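Local coordinates for protein aminodeoxyfutalosine deaminase (Deinococcus radiodurans, PDB 2IMR) that catalyses the zinc-dependent deamination of aminodeoxyfutalosine to futalosine, a step of menaquinone biosynthesis, and deaminates adenosine and several related nucleosides to a lesser extent, at residues 61-67 against 402-408; 84-88 against 412-416; 138-142 against 162-168; 170-174 against 235-239; 325-330 against 366-371. One frame throughout, in Å; residues are numbered along the deposited sequence.

Contact 1 of 5, residues 61-67 against 402-408; sequences VVGETVA and LRRGETW
Val-66 reaches into the loop 402-408 with its whole side chain. Its CB lies 3.5 Å from the carbonyl O of Arg-403 and almost as near that of Glu-406. CG1, set anti to the backbone N (chi1 178°), stays over the Arg-403 carbonyl, whereas CG2 passes Glu-406 O and ends 3.8 Å from Leu-402 CD1, the two side chains crossing at about a right angle. CG2 also meets the edge of the Trp-408 indole. The backbone of the same valine is held from both ends: Val-66 N donates to Glu-406 O (2.9 Å). Its carbonyl is bonded in turn, with Gly-405 N 3.0 Å from Val-66 O. A type II turn from Arg-403 to Glu-406 brings these two partners together. This loop thus runs along strand 65-70, an edge strand of the small mixed sheet, and bridges it at Thr-65 and Thr-407, next to the type II' turn of the hairpin formed with strand 57-62. Beyond the bridge Trp-408 N donates to Glu-64 O at 2.7 Å. The indole of Trp-408 then lies across Val-61, whose CG2 makes a CH-pi contact over the face of the five-membered ring, 4.1 Å from its centroid. At the far end Arg-404 lays CB and CG against Ala-67 O, each 3.5 Å away.

Contact 2 of 5, residues 84-88 against 412-416; sequences EERAG and FRWEL
Strand 83-86, an outermost strand of the small mixed sheet, meets the loop 412-416 through a salt-bridge network in which Arg-413 stands between Glu-85 and Glu-415. Extended from CG to NE, Arg-413 lays one face of its guanidinium over Ala-87 CB, 3.5 Å from Arg-413 NE. Glu-415 takes the side of the group: OE2 accepts from NE (2.8 Å) and NH2 (2.9 Å), in the guanidinium plane, and the NE bond uses the anti lone pair of OE2. These two bonds to one oxygen help to fix the guanidinium's rotation. This C-terminal loop follows helix 380-395 and returns the chain from the amidohydrolase barrel to the small sheet. At its other end the guanidinium makes a longer ion pair, Glu-85 OE1 to Arg-413 NH1, 3.6 Å, the two planes 39° apart. A water bridges the same pair, donating to Glu-85 OE1 at 2.6 Å and accepting from Arg-413 NH2. Another water joins the backbones, donating to Ala-87 O and accepting from Glu-415 N, each at 2.7 Å.

Contact 3 of 5, residues 138-142 against 162-168; sequences ADTLT and LLAREDL
Asp-167 OD2 is gripped from both segments. Thr-142 OG1 donates to it at 2.6 Å on the anti side, 31° out of the carboxylate plane, while Arg-165 NH2 takes the syn lone pair at 2.7 Å. Arg-165 NE bonds the second oxygen, Asp-167 OD1, so the arginine holds this carboxylate side-on with one nitrogen to each oxygen. The bends of Arg-165 at chi2 (-78°) and chi3 (-60°) fold its guanidinium back over the turn 165-168 to reach it. That turn joins helix 156-163 to strand 170-176 of the barrel, and Arg-165 with Asp-139, and Thr-142 with Asp-167, tie it to helix 130-143. Asp-139 OD1 supplies the third carboxylate oxygen, 2.7 Å from Arg-165 NH2 and with a weak bond to NH1. Ala-138 covers one guanidinium face, its CB 3.5 Å from Arg-165 CZ, and Gln-135 binds NH1. Beside these polar groups, Leu-168 CD2 packs on Ala-138 CB at 4.0 Å. A water donates to both Thr-142 OG1 and Asp-167 O, the latter at 2.9 Å.

Contact 4 of 5, residues 170-174 against 235-239; sequences GTLYF and LPLQI
Tyr-173 and Gln-238 meet inside the amidohydrolase TIM barrel, where strand 170-176 and strand 238-241 turn side chains toward each other without pairing their backbones. The tyrosine ring is sandwiched. Over one face, near its centre, lies Thr-171 CG2 from the same strand; over the opposite face Gln-238 CG makes a CH-pi contact, 4.0 Å from the ring centroid. Gln-238 departs from a staggered first torsion (chi1 -101°) and then extends beyond CG, which carries its amide across the phenol at about a right angle to the tyrosine side chain, with amide and ring planes 49° apart. Its OE1 accepts from ND1 of the zinc ligand His-99, and NE2 donates to Ala-98 O. Gln-238 is therefore a second-shell residue that would orient His-99 on the metal. Pro-236 lies at the ring edge, its CB 4.0 Å from Tyr-173 CE1 and its carbonyl O near the ring plane. With chi1 at -57°, Thr-171 sends CG2 anti to its own N and onto Pro-236 CG, 3.5 Å away, while OG1 hydrogen-bonds Arg-207 NE and the carbonyl O of Val-395. A water bridges Tyr-173 OH, at 2.8 Å, and Leu-237 O, to which it donates at 2.7 Å.

Contact 5 of 5, residues 325-330 against 366-371; sequences CPRSNH and EEVTFA
Arg-327 joins helix 326-331 to helix 365-374 in the amidohydrolase barrel domain; the axes of the segments 326-330 and 366-371 approach to 9.8 Å at 63°. Three charged groups form the polar part. Glu-367 holds Arg-327 at both ends: OE1 takes the backbone N-H at 3.0 Å through its syn lone pair, and OE2 receives NE at 2.7 Å. That second bond lies in the guanidinium plane yet meets the carboxylate from above, 68° out of its plane. The bend of Glu-367 at chi2 (-63°) turns its carboxylate toward this first turn of helix 326-331. Glu-366 offers the anti lone pair of OE1 to NH1 at 2.7 Å, and its CB covers one face of the guanidinium. Thr-361 OG1 bonds both Glu-366 OE1 and Arg-327 NH2. Among the apolar contacts, Arg-327 CG sits over a face of the Phe-370 ring in a CH-pi contact, and Pro-326 CB approaches Phe-370 CD2 to 3.5 Å. Ser-328 OG hydrogen-bonds the zinc-binding residue Asp-354, so the N-terminal turn anchored by Glu-367 lies beside the metal site. A water also links the two helices, donating to Glu-367 OE2 at 2.7 Å and accepting from Ser-328 N at 2.9 Å.

In the fold
Contacts 1 and 2 belong to the small sheet domain, their centres 14 Å apart, and they alternate along the chain; Leu-402 CD1 packs on Phe-412 CD1 at 3.3 Å between them. Contacts 3, 4 and 5 lie in the barrel domain, within the long excursion that separates the halves of both. Trp-414 CZ3 touches Val-368 CG2 at 3.9 Å, linking contact 2 to contact 5 and so the two domains. Contacts 3 and 4 meet through Leu-163 CD1 and Leu-172 CD1, 3.7 Å apart. The zinc lies about 6 Å from the side chains of both Gln-238 in contact 4 and Cys-325 in contact 5, but about 13 Å from that of Leu-141 in contact 3.

Contact 1 of 5, residues 61-67 against 402-408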
# COMPACT_ATOMS: atom_id res chain seq x y z
N VAL A 61 -26.62 4.18 -18.71
CA VAL A 61 -25.77 4.29 -19.88
C VAL A 61 -26.62 4.38 -21.14
O VAL A 61 -27.62 3.68 -21.28
CB VAL A 61 -24.82 3.07 -19.99
CG1 VAL A 61 -23.91 3.21 -21.20
CG2 VAL A 61 -23.98 2.96 -18.72
N VAL A 62 -26.23 5.28 -22.03
CA VAL A 62 -26.92 5.46 -23.30
C VAL A 62 -25.85 5.19 -24.35
O VAL A 62 -24.93 5.98 -24.52
CB VAL A 62 -27.45 6.90 -23.47
CG1 VAL A 62 -28.09 7.06 -24.84
CG2 VAL A 62 -28.47 7.20 -22.38
N GLY A 63 -25.97 4.06 -25.05
CA GLY A 63 -24.96 3.72 -26.04
C GLY A 63 -23.71 3.30 -25.29
O GLY A 63 -23.71 2.29 -24.59
N GLU A 64 -22.64 4.09 -25.42
CA GLU A 64 -21.39 3.81 -24.73
C GLU A 64 -21.04 5.00 -23.86
O GLU A 64 -19.88 5.19 -23.46
CB GLU A 64 -20.24 3.59 -25.72
CG GLU A 64 -20.41 2.42 -26.66
CD GLU A 64 -19.23 2.27 -27.60
OE1 GLU A 64 -18.10 2.08 -27.11
OE2 GLU A 64 -19.44 2.37 -28.83
N THR A 65 -22.05 5.81 -23.55
CA THR A 65 -21.86 7.02 -22.76
C THR A 65 -22.68 7.04 -21.47
O THR A 65 -23.85 6.65 -21.46
CB THR A 65 -22.24 8.27 -23.59
OG1 THR A 65 -21.50 8.25 -24.82
CG2 THR A 65 -21.91 9.54 -22.83
N VAL A 66 -22.06 7.49 -20.39
CA VAL A 66 -22.74 7.56 -19.11
C VAL A 66 -23.75 8.71 -19.13
O VAL A 66 -23.39 9.85 -19.42
CB VAL A 66 -21.75 7.80 -17.95
CG1 VAL A 66 -22.50 7.92 -16.64
CG2 VAL A 66 -20.74 6.66 -17.88
N ALA A 67 -25.00 8.41 -18.81
CA ALA A 67 -26.03 9.45 -18.80
C ALA A 67 -26.08 10.07 -17.42
O ALA A 67 -26.21 11.29 -17.27
CB ALA A 67 -27.39 8.85 -19.15
N LEU A 402 -16.38 8.99 -13.31
CA LEU A 402 -17.54 8.28 -13.82
C LEU A 402 -18.74 9.21 -13.67
O LEU A 402 -19.38 9.25 -12.61
CB LEU A 402 -17.75 6.99 -13.02
CG LEU A 402 -18.74 5.94 -13.52
CD1 LEU A 402 -18.53 5.69 -15.00
CD2 LEU A 402 -18.55 4.65 -12.73
N ARG A 403 -19.03 9.97 -14.72
CA ARG A 403 -20.15 10.90 -14.70
C ARG A 403 -20.68 11.19 -16.10
O ARG A 403 -20.10 10.76 -17.10
CB ARG A 403 -19.73 12.21 -14.03
CG ARG A 403 -18.68 13.00 -14.79
CD ARG A 403 -18.13 14.15 -13.94
NE ARG A 403 -17.25 15.05 -14.68
CZ ARG A 403 -16.20 14.67 -15.39
NH1 ARG A 403 -15.88 13.38 -15.48
NH2 ARG A 403 -15.45 15.58 -16.01
N ARG A 404 -21.79 11.93 -16.16
CA ARG A 404 -22.43 12.29 -17.42
C ARG A 404 -21.42 12.75 -18.47
O ARG A 404 -20.58 13.61 -18.21
CB ARG A 404 -23.45 13.40 -17.17
CG ARG A 404 -24.16 13.90 -18.42
CD ARG A 404 -24.89 15.21 -18.15
NE ARG A 404 -25.60 15.71 -19.32
CZ ARG A 404 -26.73 15.19 -19.79
NH1 ARG A 404 -27.28 14.15 -19.19
NH2 ARG A 404 -27.32 15.73 -20.86
N GLY A 405 -21.52 12.16 -19.66
CA GLY A 405 -20.62 12.53 -20.74
C GLY A 405 -19.40 11.65 -20.90
O GLY A 405 -18.86 11.55 -22.00
N GLU A 406 -18.97 11.01 -19.82
CA GLU A 406 -17.80 10.14 -19.87
C GLU A 406 -18.12 8.84 -20.60
O GLU A 406 -19.25 8.35 -20.54
CB GLU A 406 -17.32 9.81 -18.45
CG GLU A 406 -16.88 11.00 -17.62
CD GLU A 406 -15.79 11.81 -18.28
OE1 GLU A 406 -14.84 11.20 -18.83
OE2 GLU A 406 -15.86 13.06 -18.25
N THR A 407 -17.13 8.29 -21.29
CA THR A 407 -17.31 7.04 -22.01
C THR A 407 -17.45 5.92 -20.98
O THR A 407 -16.62 5.79 -20.09
CB THR A 407 -16.08 6.71 -22.90
OG1 THR A 407 -15.88 7.77 -23.85
CG2 THR A 407 -16.30 5.41 -23.65
N TRP A 408 -18.52 5.12 -21.10
CA TRP A 408 -18.71 4.01 -20.18
C TRP A 408 -17.69 2.93 -20.52
O TRP A 408 -17.63 2.47 -21.66
CB TRP A 408 -20.13 3.43 -20.31
CG TRP A 408 -20.30 2.11 -19.60
CD1 TRP A 408 -20.51 0.88 -20.17
CD2 TRP A 408 -20.23 1.88 -18.18
NE1 TRP A 408 -20.58 -0.09 -19.20
CE2 TRP A 408 -20.41 0.49 -17.97
CE3 TRP A 408 -20.03 2.71 -17.07
CZ2 TRP A 408 -20.40 -0.09 -16.70
CZ3 TRP A 408 -20.02 2.13 -15.80
CH2 TRP A 408 -20.20 0.75 -15.63

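Contact 2 of 5, residues 84-88 against 412-416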
# COMPACT_ATOMS: atom_id res chain seq x y z
N GLU A 84 -33.30 -2.59 -16.79
CA GLU A 84 -32.34 -2.77 -15.71
C GLU A 84 -31.43 -3.97 -15.91
O GLU A 84 -31.80 -4.96 -16.54
CB GLU A 84 -33.05 -2.91 -14.36
CG GLU A 84 -33.46 -1.58 -13.75
CD GLU A 84 -33.97 -1.71 -12.33
OE1 GLU A 84 -33.21 -2.20 -11.46
OE2 GLU A 84 -35.13 -1.31 -12.09
N GLU A 85 -30.22 -3.84 -15.38
CA GLU A 85 -29.20 -4.87 -15.46
C GLU A 85 -28.49 -4.93 -14.12
O GLU A 85 -28.03 -3.91 -13.62
CB GLU A 85 -28.16 -4.52 -16.52
CG GLU A 85 -28.56 -4.75 -17.97
CD GLU A 85 -27.47 -4.29 -18.92
OE1 GLU A 85 -26.28 -4.53 -18.63
OE2 GLU A 85 -27.80 -3.69 -19.97
N ARG A 86 -28.40 -6.12 -13.53
CA ARG A 86 -27.69 -6.29 -12.27
C ARG A 86 -26.21 -6.33 -12.67
O ARG A 86 -25.78 -7.27 -13.33
CB ARG A 86 -28.10 -7.61 -11.60
CG ARG A 86 -27.12 -8.12 -10.54
CD ARG A 86 -26.82 -7.09 -9.46
NE ARG A 86 -25.92 -7.65 -8.45
CZ ARG A 86 -25.48 -6.99 -7.38
NH1 ARG A 86 -25.85 -5.73 -7.17
NH2 ARG A 86 -24.66 -7.59 -6.52
N ALA A 87 -25.45 -5.32 -12.28
CA ALA A 87 -24.04 -5.25 -12.67
C ALA A 87 -23.01 -5.73 -11.66
O ALA A 87 -21.82 -5.42 -11.80
CB ALA A 87 -23.72 -3.84 -13.12
N GLY A 88 -23.44 -6.46 -10.64
CA GLY A 88 -22.49 -6.96 -9.66
C GLY A 88 -22.37 -6.12 -8.40
O GLY A 88 -23.14 -5.19 -8.18
N PHE A 412 -14.97 -0.37 -15.42
CA PHE A 412 -15.64 0.17 -14.24
C PHE A 412 -16.51 -0.88 -13.57
O PHE A 412 -16.92 -0.72 -12.42
CB PHE A 412 -16.52 1.36 -14.62
CG PHE A 412 -15.76 2.52 -15.19
CD1 PHE A 412 -16.40 3.44 -16.02
CD2 PHE A 412 -14.42 2.71 -14.89
CE1 PHE A 412 -15.71 4.54 -16.54
CE2 PHE A 412 -13.72 3.80 -15.40
CZ PHE A 412 -14.37 4.72 -16.23
N ARG A 413 -16.80 -1.94 -14.31
CA ARG A 413 -17.64 -3.02 -13.80
C ARG A 413 -16.71 -4.13 -13.28
O ARG A 413 -16.31 -5.02 -14.02
CB ARG A 413 -18.54 -3.51 -14.94
CG ARG A 413 -19.68 -4.40 -14.54
CD ARG A 413 -20.72 -4.46 -15.67
NE ARG A 413 -21.67 -5.53 -15.45
CZ ARG A 413 -22.75 -5.74 -16.19
NH1 ARG A 413 -23.03 -4.95 -17.22
NH2 ARG A 413 -23.55 -6.76 -15.90
N TRP A 414 -16.39 -4.06 -11.99
CA TRP A 414 -15.48 -5.03 -11.37
C TRP A 414 -15.80 -6.51 -11.55
O TRP A 414 -14.88 -7.33 -11.61
CB TRP A 414 -15.33 -4.72 -9.88
CG TRP A 414 -14.60 -3.44 -9.60
CD1 TRP A 414 -14.37 -2.41 -10.47
CD2 TRP A 414 -14.03 -3.03 -8.35
NE1 TRP A 414 -13.69 -1.39 -9.84
CE2 TRP A 414 -13.47 -1.75 -8.53
CE3 TRP A 414 -13.94 -3.63 -7.08
CZ2 TRP A 414 -12.83 -1.05 -7.50
CZ3 TRP A 414 -13.30 -2.94 -6.05
CH2 TRP A 414 -12.75 -1.66 -6.27
N GLU A 415 -17.08 -6.86 -11.65
CA GLU A 415 -17.45 -8.27 -11.80
C GLU A 415 -16.93 -8.89 -13.10
O GLU A 415 -16.93 -10.12 -13.25
CB GLU A 415 -18.97 -8.44 -11.74
CG GLU A 415 -19.69 -7.96 -13.00
CD GLU A 415 -21.10 -8.48 -13.11
OE1 GLU A 415 -21.40 -9.57 -12.56
OE2 GLU A 415 -21.92 -7.82 -13.78
N LEU A 416 -16.46 -8.05 -14.03
CA LEU A 416 -15.96 -8.54 -15.32
C LEU A 416 -14.44 -8.53 -15.44
O LEU A 416 -13.89 -8.78 -16.52
CB LEU A 416 -16.55 -7.68 -16.45
CG LEU A 416 -18.06 -7.45 -16.44
CD1 LEU A 416 -18.44 -6.50 -17.58
CD2 LEU A 416 -18.79 -8.77 -16.58
O HOH W 1 -25.75 -6.95 -18.00
O HOH W 2 -24.38 -9.53 -12.57
O HOH W 3 -19.22 -5.34 -10.91

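Contact 3 of 5, residues 138-142 against 162-168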
# COMPACT_ATOMS: atom_id res chain seq x y z
N ALA A 138 4.49 -6.09 -13.68
CA ALA A 138 3.94 -4.85 -14.21
C ALA A 138 2.92 -5.18 -15.30
O ALA A 138 1.89 -4.52 -15.42
CB ALA A 138 5.06 -3.98 -14.77
N ASP A 139 3.22 -6.20 -16.10
CA ASP A 139 2.29 -6.60 -17.16
C ASP A 139 0.95 -6.99 -16.53
O ASP A 139 -0.12 -6.60 -17.01
CB ASP A 139 2.84 -7.79 -17.97
CG ASP A 139 4.02 -7.42 -18.84
OD1 ASP A 139 4.22 -6.21 -19.12
OD2 ASP A 139 4.75 -8.34 -19.26
N THR A 140 1.03 -7.76 -15.45
CA THR A 140 -0.17 -8.20 -14.75
C THR A 140 -0.99 -7.01 -14.25
O THR A 140 -2.22 -6.98 -14.39
CB THR A 140 0.20 -9.11 -13.56
OG1 THR A 140 0.86 -10.29 -14.05
CG2 THR A 140 -1.04 -9.52 -12.78
N LEU A 141 -0.32 -6.02 -13.68
CA LEU A 141 -1.00 -4.83 -13.18
C LEU A 141 -1.76 -4.14 -14.31
O LEU A 141 -2.88 -3.68 -14.13
CB LEU A 141 0.00 -3.86 -12.57
CG LEU A 141 0.62 -4.27 -11.23
CD1 LEU A 141 1.76 -3.32 -10.86
CD2 LEU A 141 -0.45 -4.28 -10.16
N THR A 142 -1.13 -4.05 -15.48
CA THR A 142 -1.76 -3.41 -16.62
C THR A 142 -2.98 -4.20 -17.10
O THR A 142 -4.01 -3.62 -17.42
CB THR A 142 -0.77 -3.23 -17.78
OG1 THR A 142 0.31 -2.39 -17.34
CG2 THR A 142 -1.46 -2.58 -18.98
N LEU A 162 11.46 -0.46 -14.67
CA LEU A 162 10.11 0.01 -14.36
C LEU A 162 9.91 1.49 -14.62
O LEU A 162 8.84 1.92 -15.06
CB LEU A 162 9.77 -0.32 -12.90
CG LEU A 162 9.81 -1.82 -12.56
CD1 LEU A 162 9.39 -2.02 -11.11
CD2 LEU A 162 8.89 -2.59 -13.50
N LEU A 163 10.94 2.28 -14.34
CA LEU A 163 10.87 3.71 -14.54
C LEU A 163 10.58 4.01 -16.02
O LEU A 163 10.01 5.04 -16.35
CB LEU A 163 12.19 4.34 -14.09
CG LEU A 163 12.17 5.74 -13.46
CD1 LEU A 163 11.01 5.89 -12.48
CD2 LEU A 163 13.52 5.95 -12.76
N ALA A 164 10.96 3.08 -16.90
CA ALA A 164 10.76 3.25 -18.34
C ALA A 164 9.44 2.68 -18.86
O ALA A 164 9.16 2.75 -20.06
CB ALA A 164 11.93 2.63 -19.10
N ARG A 165 8.63 2.11 -17.97
CA ARG A 165 7.35 1.54 -18.37
C ARG A 165 6.32 2.64 -18.59
O ARG A 165 5.83 3.26 -17.64
CB ARG A 165 6.83 0.57 -17.29
CG ARG A 165 7.64 -0.71 -17.14
CD ARG A 165 7.33 -1.73 -18.24
NE ARG A 165 5.92 -2.12 -18.22
CZ ARG A 165 5.49 -3.38 -18.19
NH1 ARG A 165 6.37 -4.38 -18.16
NH2 ARG A 165 4.19 -3.64 -18.18
N GLU A 166 5.99 2.89 -19.85
CA GLU A 166 5.03 3.93 -20.19
C GLU A 166 3.60 3.59 -19.77
O GLU A 166 2.74 4.47 -19.69
CB GLU A 166 5.06 4.19 -21.70
CG GLU A 166 6.41 4.65 -22.22
CD GLU A 166 6.42 4.87 -23.72
OE1 GLU A 166 5.63 5.70 -24.20
OE2 GLU A 166 7.21 4.20 -24.42
N ASP A 167 3.35 2.32 -19.47
CA ASP A 167 2.02 1.87 -19.09
C ASP A 167 1.71 1.92 -17.59
O ASP A 167 0.56 1.78 -17.19
CB ASP A 167 1.78 0.45 -19.61
CG ASP A 167 2.78 -0.55 -19.07
OD1 ASP A 167 3.99 -0.22 -19.00
OD2 ASP A 167 2.37 -1.67 -18.71
N LEU A 168 2.74 2.14 -16.77
CA LEU A 168 2.56 2.21 -15.32
C LEU A 168 2.31 3.63 -14.82
O LEU A 168 2.73 4.60 -15.45
CB LEU A 168 3.80 1.68 -14.60
CG LEU A 168 4.13 0.18 -14.60
CD1 LEU A 168 5.47 -0.03 -13.90
CD2 LEU A 168 3.03 -0.59 -13.89
O HOH W 4 -0.39 -0.17 -15.31

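Contact 4 of 5, residues 170-174 against 235-239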
# COMPACT_ATOMS: atom_id res chain seq x y z
N GLY A 170 1.84 5.86 -10.85
CA GLY A 170 1.91 5.76 -9.41
C GLY A 170 3.27 6.18 -8.89
O GLY A 170 3.84 7.16 -9.37
N THR A 171 3.79 5.43 -7.92
CA THR A 171 5.09 5.74 -7.34
C THR A 171 5.96 4.49 -7.20
O THR A 171 5.47 3.43 -6.82
CB THR A 171 4.94 6.35 -5.94
OG1 THR A 171 4.13 7.53 -6.02
CG2 THR A 171 6.30 6.70 -5.35
N LEU A 172 7.24 4.63 -7.51
CA LEU A 172 8.21 3.54 -7.38
C LEU A 172 9.14 3.95 -6.24
O LEU A 172 9.94 4.88 -6.39
CB LEU A 172 9.02 3.37 -8.67
CG LEU A 172 8.21 3.11 -9.94
CD1 LEU A 172 9.16 2.98 -11.13
CD2 LEU A 172 7.38 1.84 -9.77
N TYR A 173 9.02 3.27 -5.10
CA TYR A 173 9.82 3.55 -3.92
C TYR A 173 11.08 2.68 -3.85
O TYR A 173 10.99 1.45 -3.84
CB TYR A 173 9.00 3.29 -2.66
CG TYR A 173 7.67 4.01 -2.58
CD1 TYR A 173 7.55 5.23 -1.91
CD2 TYR A 173 6.51 3.44 -3.11
CE1 TYR A 173 6.31 5.86 -1.78
CE2 TYR A 173 5.28 4.05 -2.99
CZ TYR A 173 5.18 5.26 -2.31
OH TYR A 173 3.94 5.84 -2.17
N PHE A 174 12.25 3.32 -3.78
CA PHE A 174 13.52 2.60 -3.70
C PHE A 174 13.72 2.18 -2.25
O PHE A 174 13.78 3.02 -1.36
CB PHE A 174 14.67 3.50 -4.16
CG PHE A 174 16.00 2.80 -4.28
CD1 PHE A 174 16.08 1.56 -4.91
CD2 PHE A 174 17.16 3.39 -3.80
CE1 PHE A 174 17.32 0.91 -5.06
CE2 PHE A 174 18.40 2.75 -3.94
CZ PHE A 174 18.48 1.51 -4.57
N LEU A 235 10.06 13.89 -2.08
CA LEU A 235 9.94 12.49 -2.46
C LEU A 235 8.98 11.75 -1.53
O LEU A 235 9.14 11.80 -0.31
CB LEU A 235 11.30 11.80 -2.41
CG LEU A 235 12.36 12.19 -3.45
CD1 LEU A 235 13.66 11.50 -3.11
CD2 LEU A 235 11.89 11.80 -4.84
N PRO A 236 7.97 11.06 -2.09
CA PRO A 236 7.05 10.34 -1.22
C PRO A 236 7.77 9.23 -0.45
O PRO A 236 8.78 8.70 -0.91
CB PRO A 236 5.99 9.81 -2.20
CG PRO A 236 6.74 9.68 -3.48
CD PRO A 236 7.58 10.94 -3.50
N LEU A 237 7.26 8.91 0.73
CA LEU A 237 7.85 7.89 1.58
C LEU A 237 6.86 6.80 1.95
O LEU A 237 5.66 7.04 2.05
CB LEU A 237 8.35 8.50 2.89
CG LEU A 237 9.60 9.38 2.96
CD1 LEU A 237 9.59 10.15 4.28
CD2 LEU A 237 10.85 8.53 2.85
N GLN A 238 7.38 5.59 2.14
CA GLN A 238 6.58 4.45 2.60
C GLN A 238 7.50 3.67 3.53
O GLN A 238 8.64 3.36 3.18
CB GLN A 238 6.10 3.55 1.45
CG GLN A 238 4.64 3.81 1.07
CD GLN A 238 4.03 2.72 0.19
OE1 GLN A 238 4.25 1.54 0.42
NE2 GLN A 238 3.24 3.13 -0.80
N ILE A 239 7.00 3.39 4.73
CA ILE A 239 7.75 2.65 5.74
C ILE A 239 6.85 1.52 6.27
O ILE A 239 5.68 1.77 6.58
CB ILE A 239 8.12 3.56 6.96
CG1 ILE A 239 8.81 4.83 6.48
CG2 ILE A 239 9.02 2.80 7.94
CD1 ILE A 239 9.04 5.85 7.58
O HOH W 5 3.91 7.55 0.10

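Contact 5 of 5, residues 325-330 against 366-371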
# COMPACT_ATOMS: atom_id res chain seq x y z
N CYS A 325 -2.78 -4.27 3.89
CA CYS A 325 -2.72 -5.39 2.95
C CYS A 325 -3.39 -6.57 3.66
O CYS A 325 -2.73 -7.41 4.28
CB CYS A 325 -1.26 -5.73 2.61
SG CYS A 325 -0.27 -4.34 1.96
N PRO A 326 -4.73 -6.65 3.58
CA PRO A 326 -5.54 -7.70 4.22
C PRO A 326 -5.06 -9.14 4.10
O PRO A 326 -4.72 -9.77 5.10
CB PRO A 326 -6.92 -7.49 3.59
CG PRO A 326 -6.95 -6.02 3.36
CD PRO A 326 -5.58 -5.77 2.78
N ARG A 327 -5.05 -9.69 2.89
CA ARG A 327 -4.64 -11.07 2.73
C ARG A 327 -3.23 -11.34 3.25
O ARG A 327 -3.00 -12.34 3.93
CB ARG A 327 -4.77 -11.48 1.26
CG ARG A 327 -6.22 -11.56 0.83
CD ARG A 327 -6.34 -11.98 -0.63
NE ARG A 327 -5.72 -11.01 -1.52
CZ ARG A 327 -5.71 -11.13 -2.85
NH1 ARG A 327 -6.29 -12.17 -3.43
NH2 ARG A 327 -5.12 -10.20 -3.59
N SER A 328 -2.30 -10.45 2.93
CA SER A 328 -0.93 -10.62 3.38
C SER A 328 -0.86 -10.75 4.90
O SER A 328 -0.18 -11.63 5.42
CB SER A 328 -0.06 -9.44 2.93
OG SER A 328 1.27 -9.60 3.38
N ASN A 329 -1.56 -9.87 5.62
CA ASN A 329 -1.54 -9.92 7.08
C ASN A 329 -2.07 -11.25 7.59
O ASN A 329 -1.57 -11.80 8.57
CB ASN A 329 -2.37 -8.80 7.69
CG ASN A 329 -1.81 -7.42 7.41
OD1 ASN A 329 -0.64 -7.27 7.04
ND2 ASN A 329 -2.63 -6.41 7.61
N HIS A 330 -3.09 -11.77 6.93
CA HIS A 330 -3.68 -13.03 7.33
C HIS A 330 -2.71 -14.19 7.13
O HIS A 330 -2.48 -14.99 8.04
CB HIS A 330 -4.97 -13.29 6.55
CG HIS A 330 -5.53 -14.66 6.76
ND1 HIS A 330 -5.96 -15.11 7.99
CD2 HIS A 330 -5.65 -15.71 5.91
CE1 HIS A 330 -6.32 -16.38 7.88
NE2 HIS A 330 -6.15 -16.76 6.63
N GLU A 366 -9.71 -8.05 -4.91
CA GLU A 366 -9.79 -9.20 -4.02
C GLU A 366 -9.54 -8.82 -2.56
O GLU A 366 -10.02 -9.49 -1.65
CB GLU A 366 -8.81 -10.28 -4.50
CG GLU A 366 -9.35 -10.98 -5.76
CD GLU A 366 -8.30 -11.76 -6.54
OE1 GLU A 366 -7.23 -12.07 -5.98
OE2 GLU A 366 -8.56 -12.06 -7.72
N GLU A 367 -8.82 -7.73 -2.34
CA GLU A 367 -8.55 -7.27 -0.98
C GLU A 367 -9.82 -6.61 -0.44
O GLU A 367 -10.09 -6.65 0.75
CB GLU A 367 -7.40 -6.26 -0.96
CG GLU A 367 -6.06 -6.82 -1.41
CD GLU A 367 -5.54 -7.94 -0.52
OE1 GLU A 367 -6.04 -8.10 0.61
OE2 GLU A 367 -4.60 -8.65 -0.95
N VAL A 368 -10.59 -6.00 -1.34
CA VAL A 368 -11.84 -5.36 -0.94
C VAL A 368 -12.78 -6.44 -0.43
O VAL A 368 -13.41 -6.29 0.62
CB VAL A 368 -12.48 -4.61 -2.14
CG1 VAL A 368 -13.91 -4.18 -1.79
CG2 VAL A 368 -11.65 -3.39 -2.49
N THR A 369 -12.87 -7.54 -1.17
CA THR A 369 -13.72 -8.65 -0.78
C THR A 369 -13.28 -9.19 0.58
O THR A 369 -14.11 -9.42 1.46
CB THR A 369 -13.67 -9.77 -1.82
OG1 THR A 369 -14.24 -9.29 -3.04
CG2 THR A 369 -14.42 -11.01 -1.35
N PHE A 370 -11.98 -9.38 0.74
CA PHE A 370 -11.43 -9.90 1.99
C PHE A 370 -11.70 -8.94 3.14
O PHE A 370 -12.04 -9.36 4.25
CB PHE A 370 -9.91 -10.10 1.85
CG PHE A 370 -9.33 -11.00 2.90
CD1 PHE A 370 -9.47 -12.39 2.80
CD2 PHE A 370 -8.66 -10.48 4.00
CE1 PHE A 370 -8.95 -13.23 3.79
CE2 PHE A 370 -8.14 -11.31 4.98
CZ PHE A 370 -8.29 -12.69 4.88
N ALA A 371 -11.53 -7.64 2.89
CA ALA A 371 -11.74 -6.62 3.91
C ALA A 371 -13.20 -6.57 4.35
O ALA A 371 -13.50 -6.30 5.51
CB ALA A 371 -11.30 -5.26 3.38
O HOH W 6 -2.55 -8.55 0.80